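Pyridoxal kinase (Lactobacillus plantarum, PDB 3H74) probably catalyses the ATP-dependent phosphorylation of pyridoxal, yielding pyridoxal 5'-phosphate, the cofactor form of vitamin B6. Local coordinates at residues 84-89 against 122-127; 130-135 against 168-173; 138-143 against 176-181. One frame throughout, in Å; residues are numbered along the deposited sequence.

How the interactions relate
Interactions 1 and 2 are partly buried and share helix 122-131: interaction 1 sets its first turns against the start of helix 86-98, and interaction 2 takes its far end and the chain beyond it. They touch where Cys-89 meets Gln-130 and Leu-131. Interaction 3 is buried, nearer the centre of the chain, and follows interaction 2 along both chains, with Ile-132 and Leu-170 packing on Ile-138. The chemistry shifts accordingly. One tyrosine hydroxyl and small apolar groups join the helices in interaction 1; weak bonds, a water and a lysine chain link 130-135 to 168-173; strand pairing and a carboxylate that accepts two hydrogen bonds from one threonine close interaction 3 beside a sulfate.

Interaction 1 of 3, residues 84-89 against 122-127; sequences GSVALC and QDYVAA
Tyr-124 reaches across to the turn that opens helix 86-98 and ends its reach at Gly-84. CG stands anti to the backbone N (chi1 -169°), and the far end of the ring comes close to the other segment, where OH accepts a nearly straight hydrogen bond from Gly-84 N at 2.9 Å (N-H...O 166°). Ser-85 C and Val-86 N lie at the edge of the ring, in its plane. Cys-89 approaches differently. Its SG sits oblique to the ring, 3.7 Å from Tyr-124 CE1, which makes a sulfur-aromatic contact that is neither face-on nor edge-on. The two helices belong to successive beta-alpha units of the ribokinase-like fold, following strands 77-80 and 103-106 of the central sheet, and here their N-terminal turns meet. Helix 86-98 is started by Ser-85, its N-cap, whose OG accepts from Leu-88 N at 3.3 Å. Next to the ring the side-chain contacts are between apolar groups: Cys-89 CB meets Ala-127 CB at 3.9 Å, and Val-86 CG2 reaches over to Ala-127 CB at 4.0 Å. The same Val-86 CG2 lies 3.7 Å from the carbonyl oxygen Asp-123 O. A phenylalanine in place of Tyr-124 would probably leave Gly-84 N without its acceptor and let the turn before Ser-85 move. Phe-120 stacks with the Tyr-124 ring, and Val-83 and Leu-110 also touch this side chain. Gly-84 itself has backbone angles (phi 113°) at which a CB would press on the carbonyl oxygen of the residue before.

Interaction 2 of 3, residues 130-135 against 168-173; sequences QLIQQA and AQLKTG
The amide of Gln-134 lies against the stem of Lys-171, with the lysine's CB and CD both on one side of the amide plane. Gln-134 OE1 comes within 3.6 Å of Lys-171 CD, and NE2 within 3.9 Å of Lys-171 CB, the two side chains crossing at about a right angle. The second amide, that of Gln-169, places OE1 4.0 Å from CD1 of Ile-132, while its NE2 is hydrogen-bonded to Leu-148 O. In the ribokinase-like alpha/beta fold this contact joins two connections on the way into adjacent parallel strands: the chain leading from helix 122-131 to strand 137-138, and the loop between helix 159-167 and the edge strand 175-176. Their apolar link is Ile-132 with Leu-170. Ile-132 CG1 stands between its backbone N and carbonyl carbon (chi1 66°), and the outer methyl CD1 meets Leu-170 CD2 at 4.0 Å as the side chains cross obliquely. Both also pack on Ile-138, and Ile-132 reaches Val-106 as well. Part of the polar link is backbone to backbone. Lys-171 N gives a weak, bent bond to Gln-133 O (3.2 Å, 129°) and also donates to a water at 2.9 Å. That water donates in turn to Ile-132 O and Ala-135 O, though more acceptors surround it than it has protons, so these bonds are probably shared. Beyond CG the lysine chain is extended; NZ forms a salt bridge with Asp-136 OD2 and also a weak hydrogen bond, 3.2 Å, to Gln-134 O.

Interaction 3 of 3, residues 138-143 against 176-181; sequences ILPNTT and AVITDV. With SO4 (sulfate ion), chain B.
Here the parallel pairing of strands 137-138 and 175-176 runs on into the start of helix 142-149, with its N-cap Asn-141 and the following residues to Glu-144 fitting the NxxE motif of the ribokinase family. Ile-138 and Ala-176 form the parallel bridge, and Val-177 N bonds to Ile-138 O at 3.0 Å. Two residues further along each chain, Thr-179 N bonds to Pro-140 O, also at 3.0 Å, and the same oxygen receives a CA-H...O contact from Ile-178 CA. The side chains of Leu-139 and Val-177 lie side by side, pointing the same way. At 179 the second chain turns a corner. Asp-180 CG stands between its backbone N and carbonyl carbon (chi1 62°), from where the carboxylate meets Thr-142. OD2 takes Thr-142 N at 3.1 Å in a nearly straight bond (172°), and OD1 takes the hydroxyl Thr-142 OG1 at 2.7 Å. Both donors come on the syn sides, somewhat out of the carboxylate plane. A water accepting from Thr-143 N can donate to OD2, a bond it probably shares with other acceptors. Asn-141 directs OD1 to Glu-144 N and ND2 to sulfate O2 at 2.9 Å (176°), with Gly-111 O a second partner of ND2. The sulfate probably came from the crystallisation liquor, but its place is consistent with an anion-binding region, since in this family the motif is associated with the metal and phosphate site. The Thr-142 amide and hydroxyl, one on each oxygen, are likely to fix the rotation of the Asp-180 carboxylate, and the helix N-terminus would probably stabilise its negative charge.

Interaction 1 of 3, residues 84-89 against 122-127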
ATOM      1  N   GLY A  84      -1.014   4.750 -11.403  1.00  7.47           N
ATOM      2  CA  GLY A  84      -1.489   4.299 -12.711  1.00  8.84           C
ATOM      3  C   GLY A  84      -0.904   4.952 -13.939  1.00  9.57           C
ATOM      4  O   GLY A  84      -1.061   4.419 -15.035  1.00 10.21           O
ATOM      5  N   SER A  85      -0.243   6.091 -13.774  1.00  9.77           N
ATOM      6  CA  SER A  85       0.442   6.739 -14.899  1.00 10.51           C
ATOM      7  C   SER A  85       1.672   7.498 -14.446  1.00 10.70           C
ATOM      8  O   SER A  85       1.770   7.918 -13.286  1.00  9.90           O
ATOM      9  CB  SER A  85      -0.509   7.677 -15.648  1.00 11.11           C
ATOM     10  OG  SER A  85      -0.821   8.812 -14.855  1.00 13.36           O
ATOM     11  N   VAL A  86       2.617   7.661 -15.371  1.00 11.22           N
ATOM     12  CA  VAL A  86       3.851   8.387 -15.108  1.00 11.54           C
ATOM     13  C   VAL A  86       3.541   9.829 -14.706  1.00 11.75           C
ATOM     14  O   VAL A  86       4.070  10.322 -13.706  1.00 11.40           O
ATOM     15  CB  VAL A  86       4.805   8.343 -16.334  1.00 12.03           C
ATOM     16  CG1 VAL A  86       5.925   9.355 -16.187  1.00 12.65           C
ATOM     17  CG2 VAL A  86       5.381   6.940 -16.522  1.00 11.72           C
ATOM     18  N   ALA A  87       2.669  10.487 -15.469  1.00 12.12           N
ATOM     19  CA  ALA A  87       2.308  11.874 -15.186  1.00 12.21           C
ATOM     20  C   ALA A  87       1.776  12.059 -13.769  1.00 11.76           C
ATOM     21  O   ALA A  87       2.167  12.998 -13.076  1.00 11.38           O
ATOM     22  CB  ALA A  87       1.299  12.381 -16.200  1.00 13.21           C
ATOM     23  N   LEU A  88       0.878  11.173 -13.336  1.00 10.99           N
ATOM     24  CA  LEU A  88       0.336  11.284 -11.982  1.00 10.34           C
ATOM     25  C   LEU A  88       1.371  10.988 -10.896  1.00  9.97           C
ATOM     26  O   LEU A  88       1.376  11.654  -9.864  1.00  9.85           O
ATOM     27  CB  LEU A  88      -0.931  10.443 -11.796  1.00 10.79           C
ATOM     28  CG  LEU A  88      -2.189  10.986 -12.483  1.00 11.55           C
ATOM     29  CD1 LEU A  88      -3.407  10.150 -12.112  1.00 14.20           C
ATOM     30  CD2 LEU A  88      -2.415  12.469 -12.159  1.00 12.08           C
ATOM     31  N   CYS A  89       2.265  10.027 -11.129  1.00  9.87           N
ATOM     32  CA  CYS A  89       3.371   9.795 -10.203  1.00 10.19           C
ATOM     33  C   CYS A  89       4.188  11.066 -10.001  1.00 10.09           C
ATOM     34  O   CYS A  89       4.532  11.426  -8.883  1.00  9.87           O
ATOM     35  CB  CYS A  89       4.286   8.688 -10.713  1.00 10.37           C
ATOM     36  SG  CYS A  89       3.673   7.022 -10.431  1.00 10.92           S
ATOM     37  N   GLN A 122       8.842  -0.077 -18.171  1.00 15.52           N
ATOM     38  CA  GLN A 122      10.034   0.453 -17.510  1.00 15.62           C
ATOM     39  C   GLN A 122       9.952   1.946 -17.197  1.00 14.84           C
ATOM     40  O   GLN A 122      10.519   2.402 -16.205  1.00 14.51           O
ATOM     41  CB  GLN A 122      11.290   0.145 -18.322  1.00 16.24           C
ATOM     42  CG  GLN A 122      11.815  -1.269 -18.103  1.00 19.11           C
ATOM     43  CD  GLN A 122      12.466  -1.456 -16.738  1.00 21.96           C
ATOM     44  OE1 GLN A 122      13.335  -0.678 -16.331  1.00 24.18           O
ATOM     45  NE2 GLN A 122      12.052  -2.498 -16.029  1.00 22.89           N
ATOM     46  N   ASP A 123       9.250   2.698 -18.041  1.00 14.34           N
ATOM     47  CA  ASP A 123       9.021   4.118 -17.787  1.00 13.98           C
ATOM     48  C   ASP A 123       8.241   4.308 -16.487  1.00 12.71           C
ATOM     49  O   ASP A 123       8.537   5.216 -15.713  1.00 12.19           O
ATOM     50  CB  ASP A 123       8.270   4.776 -18.951  1.00 14.89           C
ATOM     51  CG  ASP A 123       9.165   5.059 -20.154  1.00 17.45           C
ATOM     52  OD1 ASP A 123      10.406   5.082 -20.007  1.00 19.49           O
ATOM     53  OD2 ASP A 123       8.605   5.270 -21.249  1.00 21.75           O
ATOM     54  N   TYR A 124       7.253   3.446 -16.251  1.00 11.62           N
ATOM     55  CA  TYR A 124       6.466   3.530 -15.023  1.00 10.67           C
ATOM     56  C   TYR A 124       7.302   3.139 -13.805  1.00 10.18           C
ATOM     57  O   TYR A 124       7.187   3.769 -12.753  1.00  9.87           O
ATOM     58  CB  TYR A 124       5.191   2.692 -15.109  1.00 10.37           C
ATOM     59  CG  TYR A 124       4.240   2.976 -13.969  1.00  9.87           C
ATOM     60  CD1 TYR A 124       3.509   4.154 -13.929  1.00 10.28           C
ATOM     61  CD2 TYR A 124       4.094   2.077 -12.918  1.00  9.62           C
ATOM     62  CE1 TYR A 124       2.641   4.429 -12.887  1.00  9.48           C
ATOM     63  CE2 TYR A 124       3.233   2.347 -11.855  1.00  8.79           C
ATOM     64  CZ  TYR A 124       2.512   3.522 -11.851  1.00  9.09           C
ATOM     65  OH  TYR A 124       1.653   3.811 -10.822  1.00  7.86           O
ATOM     66  N   VAL A 125       8.159   2.127 -13.958  1.00 10.09           N
ATOM     67  CA  VAL A 125       9.082   1.739 -12.897  1.00 10.35           C
ATOM     68  C   VAL A 125       9.993   2.909 -12.517  1.00 10.41           C
ATOM     69  O   VAL A 125      10.234   3.161 -11.336  1.00  9.61           O
ATOM     70  CB  VAL A 125       9.933   0.500 -13.290  1.00 10.51           C
ATOM     71  CG1 VAL A 125      10.896   0.137 -12.186  1.00 11.23           C
ATOM     72  CG2 VAL A 125       9.028  -0.694 -13.575  1.00 10.55           C
ATOM     73  N   ALA A 126      10.497   3.622 -13.524  1.00 10.55           N
ATOM     74  CA  ALA A 126      11.353   4.774 -13.278  1.00 10.71           C
ATOM     75  C   ALA A 126      10.598   5.880 -12.529  1.00 10.40           C
ATOM     76  O   ALA A 126      11.138   6.492 -11.604  1.00 10.73           O
ATOM     77  CB  ALA A 126      11.934   5.295 -14.584  1.00 11.39           C
ATOM     78  N   ALA A 127       9.347   6.122 -12.919  1.00 10.36           N
ATOM     79  CA  ALA A 127       8.521   7.093 -12.210  1.00  9.89           C
ATOM     80  C   ALA A 127       8.302   6.683 -10.744  1.00  9.56           C
ATOM     81  O   ALA A 127       8.325   7.523  -9.844  1.00  9.21           O
ATOM     82  CB  ALA A 127       7.195   7.281 -12.920  1.00 10.70           C
TER

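Interaction 2 of 3, residues 130-135 against 168-173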
ATOM      1  N   GLN A 130      11.243   7.465  -8.514  1.00 10.51           N
ATOM      2  CA  GLN A 130      11.217   8.869  -8.073  1.00 12.10           C
ATOM      3  C   GLN A 130      10.226   9.116  -6.915  1.00 10.73           C
ATOM      4  O   GLN A 130      10.525   9.750  -5.995  1.00 11.04           O
ATOM      5  CB  GLN A 130      10.860   9.806  -9.233  1.00 12.22           C
ATOM      6  CG  GLN A 130       9.892   9.135 -10.151  1.00 16.13           C
ATOM      7  CD  GLN A 130       8.879  10.034 -10.938  1.00 16.24           C
ATOM      8  OE1 GLN A 130       9.271  10.570 -12.029  1.00 22.11           O
ATOM      9  NE2 GLN A 130       7.606  10.158 -10.416  1.00 20.97           N
ATOM     10  N   LEU A 131       9.048   8.541  -7.049  1.00 10.07           N
ATOM     11  CA  LEU A 131       7.995   8.710  -6.049  1.00 10.27           C
ATOM     12  C   LEU A 131       8.389   8.127  -4.680  1.00 10.15           C
ATOM     13  O   LEU A 131       8.053   8.684  -3.723  1.00 10.87           O
ATOM     14  CB  LEU A 131       6.686   8.062  -6.557  1.00 10.47           C
ATOM     15  CG  LEU A 131       5.496   8.053  -5.596  1.00 10.50           C
ATOM     16  CD1 LEU A 131       5.135   9.492  -5.192  1.00 11.61           C
ATOM     17  CD2 LEU A 131       4.319   7.391  -6.303  1.00 10.94           C
ATOM     18  N   ILE A 132       9.104   7.014  -4.665  1.00  9.42           N
ATOM     19  CA  ILE A 132       9.492   6.390  -3.397  1.00  9.75           C
ATOM     20  C   ILE A 132      10.661   7.081  -2.692  1.00 10.17           C
ATOM     21  O   ILE A 132      10.945   6.780  -1.538  1.00 10.10           O
ATOM     22  CB  ILE A 132       9.819   4.876  -3.552  1.00  9.11           C
ATOM     23  CG1 ILE A 132      11.076   4.663  -4.412  1.00  9.40           C
ATOM     24  CG2 ILE A 132       8.581   4.105  -4.050  1.00  9.45           C
ATOM     25  CD1 ILE A 132      11.551   3.223  -4.481  1.00 10.28           C
ATOM     26  N   GLN A 133      11.333   8.000  -3.387  1.00 11.77           N
ATOM     27  CA  GLN A 133      12.620   8.535  -2.916  1.00 13.87           C
ATOM     28  C   GLN A 133      12.571   9.228  -1.550  1.00 13.90           C
ATOM     29  O   GLN A 133      13.562   9.210  -0.813  1.00 15.67           O
ATOM     30  CB  GLN A 133      13.284   9.424  -3.983  1.00 13.92           C
ATOM     31  CG  GLN A 133      12.680  10.820  -4.165  1.00 16.90           C
ATOM     32  CD  GLN A 133      12.895  11.401  -5.568  1.00 16.52           C
ATOM     33  OE1 GLN A 133      13.616  10.834  -6.395  1.00 20.02           O
ATOM     34  NE2 GLN A 133      12.246  12.530  -5.839  1.00 19.49           N
ATOM     35  N   GLN A 134      11.433   9.819  -1.200  1.00 13.24           N
ATOM     36  CA  GLN A 134      11.306  10.466   0.109  1.00 12.88           C
ATOM     37  C   GLN A 134      10.368   9.732   1.077  1.00 11.70           C
ATOM     38  O   GLN A 134      10.058  10.234   2.158  1.00 12.05           O
ATOM     39  CB  GLN A 134      10.924  11.947  -0.039  1.00 13.56           C
ATOM     40  CG  GLN A 134      12.047  12.812  -0.636  1.00 16.22           C
ATOM     41  CD  GLN A 134      13.293  12.879   0.246  1.00 18.13           C
ATOM     42  OE1 GLN A 134      13.215  13.219   1.428  1.00 21.51           O
ATOM     43  NE2 GLN A 134      14.450  12.566  -0.335  1.00 20.76           N
ATOM     44  N   ALA A 135       9.935   8.532   0.693  1.00 10.37           N
ATOM     45  CA  ALA A 135       9.059   7.738   1.551  1.00  9.56           C
ATOM     46  C   ALA A 135       9.800   7.280   2.798  1.00  9.32           C
ATOM     47  O   ALA A 135      10.991   6.959   2.737  1.00  9.99           O
ATOM     48  CB  ALA A 135       8.539   6.528   0.798  1.00  9.58           C
ATOM     49  N   ALA A 168      18.886   1.658  -0.209  1.00 16.66           N
ATOM     50  CA  ALA A 168      19.803   2.729  -0.598  1.00 17.37           C
ATOM     51  C   ALA A 168      19.173   3.697  -1.609  1.00 18.00           C
ATOM     52  O   ALA A 168      19.668   4.808  -1.792  1.00 18.31           O
ATOM     53  CB  ALA A 168      21.105   2.156  -1.120  1.00 17.41           C
ATOM     54  N   GLN A 169      18.074   3.268  -2.240  1.00 18.31           N
ATOM     55  CA  GLN A 169      17.251   4.103  -3.130  1.00 18.89           C
ATOM     56  C   GLN A 169      16.221   4.913  -2.372  1.00 18.52           C
ATOM     57  O   GLN A 169      15.303   5.494  -2.969  1.00 19.07           O
ATOM     58  CB  GLN A 169      16.431   3.228  -4.044  1.00 19.26           C
ATOM     59  CG  GLN A 169      17.149   2.547  -5.153  1.00 20.23           C
ATOM     60  CD  GLN A 169      16.159   1.938  -6.114  1.00 21.38           C
ATOM     61  OE1 GLN A 169      15.038   2.439  -6.265  1.00 22.28           O
ATOM     62  NE2 GLN A 169      16.551   0.853  -6.760  1.00 21.89           N
ATOM     63  N   LEU A 170      16.322   4.876  -1.056  1.00 17.48           N
ATOM     64  CA  LEU A 170      15.434   5.623  -0.204  1.00 16.88           C
ATOM     65  C   LEU A 170      16.272   6.651   0.535  1.00 17.20           C
ATOM     66  O   LEU A 170      17.503   6.511   0.629  1.00 17.43           O
ATOM     67  CB  LEU A 170      14.722   4.673   0.768  1.00 16.35           C
ATOM     68  CG  LEU A 170      13.919   3.495   0.177  1.00 14.47           C
ATOM     69  CD1 LEU A 170      13.319   2.632   1.284  1.00 14.11           C
ATOM     70  CD2 LEU A 170      12.814   3.949  -0.798  1.00 13.96           C
ATOM     71  N   LYS A 171      15.619   7.692   1.038  1.00 17.25           N
ATOM     72  CA  LYS A 171      16.282   8.680   1.878  1.00 17.53           C
ATOM     73  C   LYS A 171      16.889   8.011   3.116  1.00 17.82           C
ATOM     74  O   LYS A 171      16.530   6.881   3.468  1.00 17.68           O
ATOM     75  CB  LYS A 171      15.293   9.765   2.302  1.00 17.43           C
ATOM     76  CG  LYS A 171      14.215   9.266   3.250  1.00 17.21           C
ATOM     77  CD  LYS A 171      13.289  10.372   3.676  1.00 17.53           C
ATOM     78  CE  LYS A 171      12.276   9.846   4.665  1.00 17.74           C
ATOM     79  NZ  LYS A 171      11.295  10.896   5.027  1.00 19.42           N
ATOM     80  N   THR A 172      17.809   8.715   3.768  1.00 18.05           N
ATOM     81  CA  THR A 172      18.451   8.208   4.972  1.00 18.28           C
ATOM     82  C   THR A 172      17.399   7.920   6.049  1.00 17.28           C
ATOM     83  O   THR A 172      16.515   8.739   6.292  1.00 17.60           O
ATOM     84  CB  THR A 172      19.502   9.213   5.510  1.00 18.55           C
ATOM     85  OG1 THR A 172      20.302   9.700   4.424  1.00 20.53           O
ATOM     86  CG2 THR A 172      20.394   8.556   6.560  1.00 19.29           C
ATOM     87  N   GLY A 173      17.498   6.748   6.674  1.00 16.55           N
ATOM     88  CA  GLY A 173      16.612   6.373   7.777  1.00 15.29           C
ATOM     89  C   GLY A 173      15.315   5.673   7.387  1.00 14.06           C
ATOM     90  O   GLY A 173      14.589   5.189   8.254  1.00 14.59           O
TER
HETATM   91  O   HOH W   1      12.761   7.132   0.720  1.00 16.31           O

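Interaction 3 of 3, residues 138-143 against 176-181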
ATOM      1  N   ILE A 138       8.379   1.855   2.301  1.00  7.14           N
ATOM      2  CA  ILE A 138       7.795   1.312   1.072  1.00  7.51           C
ATOM      3  C   ILE A 138       7.420  -0.143   1.304  1.00  6.89           C
ATOM      4  O   ILE A 138       8.062  -0.835   2.100  1.00  7.08           O
ATOM      5  CB  ILE A 138       8.714   1.478  -0.171  1.00  7.39           C
ATOM      6  CG1 ILE A 138      10.039   0.722  -0.014  1.00  8.48           C
ATOM      7  CG2 ILE A 138       8.977   2.945  -0.431  1.00  9.12           C
ATOM      8  CD1 ILE A 138      10.764   0.479  -1.336  1.00  9.13           C
ATOM      9  N   LEU A 139       6.390  -0.606   0.593  1.00  6.54           N
ATOM     10  CA  LEU A 139       5.799  -1.926   0.819  1.00  6.53           C
ATOM     11  C   LEU A 139       5.740  -2.788  -0.446  1.00  6.88           C
ATOM     12  O   LEU A 139       4.677  -3.310  -0.798  1.00  7.00           O
ATOM     13  CB  LEU A 139       4.391  -1.758   1.406  1.00  6.74           C
ATOM     14  CG  LEU A 139       4.296  -1.009   2.737  1.00  6.30           C
ATOM     15  CD1 LEU A 139       2.835  -0.731   3.099  1.00  7.80           C
ATOM     16  CD2 LEU A 139       4.994  -1.781   3.861  1.00  8.78           C
ATOM     17  N   PRO A 140       6.887  -2.967  -1.137  1.00  6.68           N
ATOM     18  CA  PRO A 140       6.875  -3.799  -2.331  1.00  6.93           C
ATOM     19  C   PRO A 140       6.620  -5.264  -2.004  1.00  7.22           C
ATOM     20  O   PRO A 140       7.011  -5.747  -0.935  1.00  7.83           O
ATOM     21  CB  PRO A 140       8.308  -3.648  -2.860  1.00  7.20           C
ATOM     22  CG  PRO A 140       9.117  -3.376  -1.628  1.00  7.64           C
ATOM     23  CD  PRO A 140       8.244  -2.451  -0.847  1.00  7.04           C
ATOM     24  N   ASN A 141       5.991  -5.968  -2.933  1.00  7.01           N
ATOM     25  CA  ASN A 141       6.046  -7.420  -2.924  1.00  7.81           C
ATOM     26  C   ASN A 141       7.368  -7.858  -3.575  1.00  8.27           C
ATOM     27  O   ASN A 141       8.210  -7.017  -3.920  1.00  8.03           O
ATOM     28  CB  ASN A 141       4.796  -8.039  -3.581  1.00  7.99           C
ATOM     29  CG  ASN A 141       4.667  -7.697  -5.055  1.00  7.81           C
ATOM     30  OD1 ASN A 141       5.662  -7.472  -5.739  1.00  8.16           O
ATOM     31  ND2 ASN A 141       3.434  -7.672  -5.562  1.00  7.92           N
ATOM     32  N   THR A 142       7.549  -9.161  -3.740  1.00  8.93           N
ATOM     33  CA  THR A 142       8.817  -9.708  -4.216  1.00  9.95           C
ATOM     34  C   THR A 142       9.081  -9.342  -5.683  1.00  9.70           C
ATOM     35  O   THR A 142      10.227  -9.116  -6.078  1.00 10.13           O
ATOM     36  CB  THR A 142       8.867 -11.235  -3.952  1.00 10.40           C
ATOM     37  OG1 THR A 142       9.035 -11.459  -2.549  1.00 11.20           O
ATOM     38  CG2 THR A 142      10.012 -11.897  -4.677  1.00 12.63           C
ATOM     39  N   THR A 143       8.015  -9.256  -6.478  1.00  8.95           N
ATOM     40  CA  THR A 143       8.119  -8.813  -7.868  1.00  8.85           C
ATOM     41  C   THR A 143       8.563  -7.350  -7.938  1.00  8.56           C
ATOM     42  O   THR A 143       9.473  -6.984  -8.693  1.00  8.38           O
ATOM     43  CB  THR A 143       6.772  -8.985  -8.612  1.00  9.37           C
ATOM     44  OG1 THR A 143       6.393 -10.365  -8.597  1.00 10.26           O
ATOM     45  CG2 THR A 143       6.872  -8.525 -10.053  1.00  8.87           C
ATOM     46  N   ALA A 176      12.712  -0.203   3.618  1.00  9.64           N
ATOM     47  CA  ALA A 176      12.136  -1.055   2.591  1.00  9.36           C
ATOM     48  C   ALA A 176      11.592  -2.315   3.269  1.00  9.06           C
ATOM     49  O   ALA A 176      12.312  -3.011   3.989  1.00  9.61           O
ATOM     50  CB  ALA A 176      13.186  -1.411   1.555  1.00  9.55           C
ATOM     51  N   VAL A 177      10.312  -2.591   3.061  1.00  8.42           N
ATOM     52  CA  VAL A 177       9.673  -3.761   3.645  1.00  8.48           C
ATOM     53  C   VAL A 177       9.071  -4.607   2.531  1.00  8.35           C
ATOM     54  O   VAL A 177       8.154  -4.149   1.841  1.00  8.58           O
ATOM     55  CB  VAL A 177       8.553  -3.345   4.633  1.00  8.08           C
ATOM     56  CG1 VAL A 177       7.911  -4.572   5.258  1.00  8.96           C
ATOM     57  CG2 VAL A 177       9.081  -2.404   5.700  1.00  8.28           C
ATOM     58  N   ILE A 178       9.571  -5.826   2.340  1.00  8.34           N
ATOM     59  CA  ILE A 178       8.978  -6.744   1.366  1.00  9.20           C
ATOM     60  C   ILE A 178       7.857  -7.518   2.056  1.00  9.53           C
ATOM     61  O   ILE A 178       8.071  -8.075   3.123  1.00  9.16           O
ATOM     62  CB  ILE A 178      10.030  -7.691   0.731  1.00  9.36           C
ATOM     63  CG1 ILE A 178      11.088  -6.869  -0.006  1.00 10.23           C
ATOM     64  CG2 ILE A 178       9.356  -8.676  -0.220  1.00  9.69           C
ATOM     65  CD1 ILE A 178      12.261  -7.688  -0.546  1.00 10.04           C
ATOM     66  N   THR A 179       6.672  -7.557   1.444  1.00  9.76           N
ATOM     67  CA  THR A 179       5.440  -7.947   2.164  1.00 10.20           C
ATOM     68  C   THR A 179       4.911  -9.382   1.980  1.00 11.07           C
ATOM     69  O   THR A 179       3.946  -9.775   2.641  1.00 11.45           O
ATOM     70  CB  THR A 179       4.285  -6.977   1.827  1.00  9.62           C
ATOM     71  OG1 THR A 179       4.035  -7.025   0.420  1.00 10.45           O
ATOM     72  CG2 THR A 179       4.630  -5.543   2.256  1.00  9.66           C
ATOM     73  N   ASP A 180       5.538 -10.157   1.103  1.00 11.49           N
ATOM     74  CA  ASP A 180       5.027 -11.487   0.743  1.00 11.92           C
ATOM     75  C   ASP A 180       6.083 -12.568   0.937  1.00 12.18           C
ATOM     76  O   ASP A 180       6.080 -13.593   0.241  1.00 12.89           O
ATOM     77  CB  ASP A 180       4.536 -11.489  -0.711  1.00 12.02           C
ATOM     78  CG  ASP A 180       5.647 -11.177  -1.713  1.00 12.66           C
ATOM     79  OD1 ASP A 180       6.771 -10.853  -1.279  1.00 13.60           O
ATOM     80  OD2 ASP A 180       5.400 -11.261  -2.935  1.00 13.75           O
ATOM     81  N   VAL A 181       6.992 -12.338   1.870  1.00 12.21           N
ATOM     82  CA  VAL A 181       8.066 -13.285   2.108  1.00 12.74           C
ATOM     83  C   VAL A 181       7.498 -14.511   2.809  1.00 13.01           C
ATOM     84  O   VAL A 181       6.837 -14.395   3.841  1.00 11.82           O
ATOM     85  CB  VAL A 181       9.202 -12.658   2.946  1.00 12.41           C
ATOM     86  CG1 VAL A 181      10.266 -13.695   3.283  1.00 14.03           C
ATOM     87  CG2 VAL A 181       9.839 -11.499   2.199  1.00 12.90           C
TER
HETATM   88  S   SO4 B 281       0.225  -7.194  -3.283  1.00 12.50           S
HETATM   89  O1  SO4 B 281       0.583  -5.839  -3.701  1.00 13.63           O
HETATM   90  O2  SO4 B 281       1.228  -8.149  -3.752  1.00 14.29           O
HETATM   91  O3  SO4 B 281       0.089  -7.261  -1.828  1.00 15.01           O
HETATM   92  O4  SO4 B 281      -1.059  -7.554  -3.895  1.00 15.19           O
HETATM   93  O   HOH W   2       5.394 -10.766  -6.136  1.00 13.78           O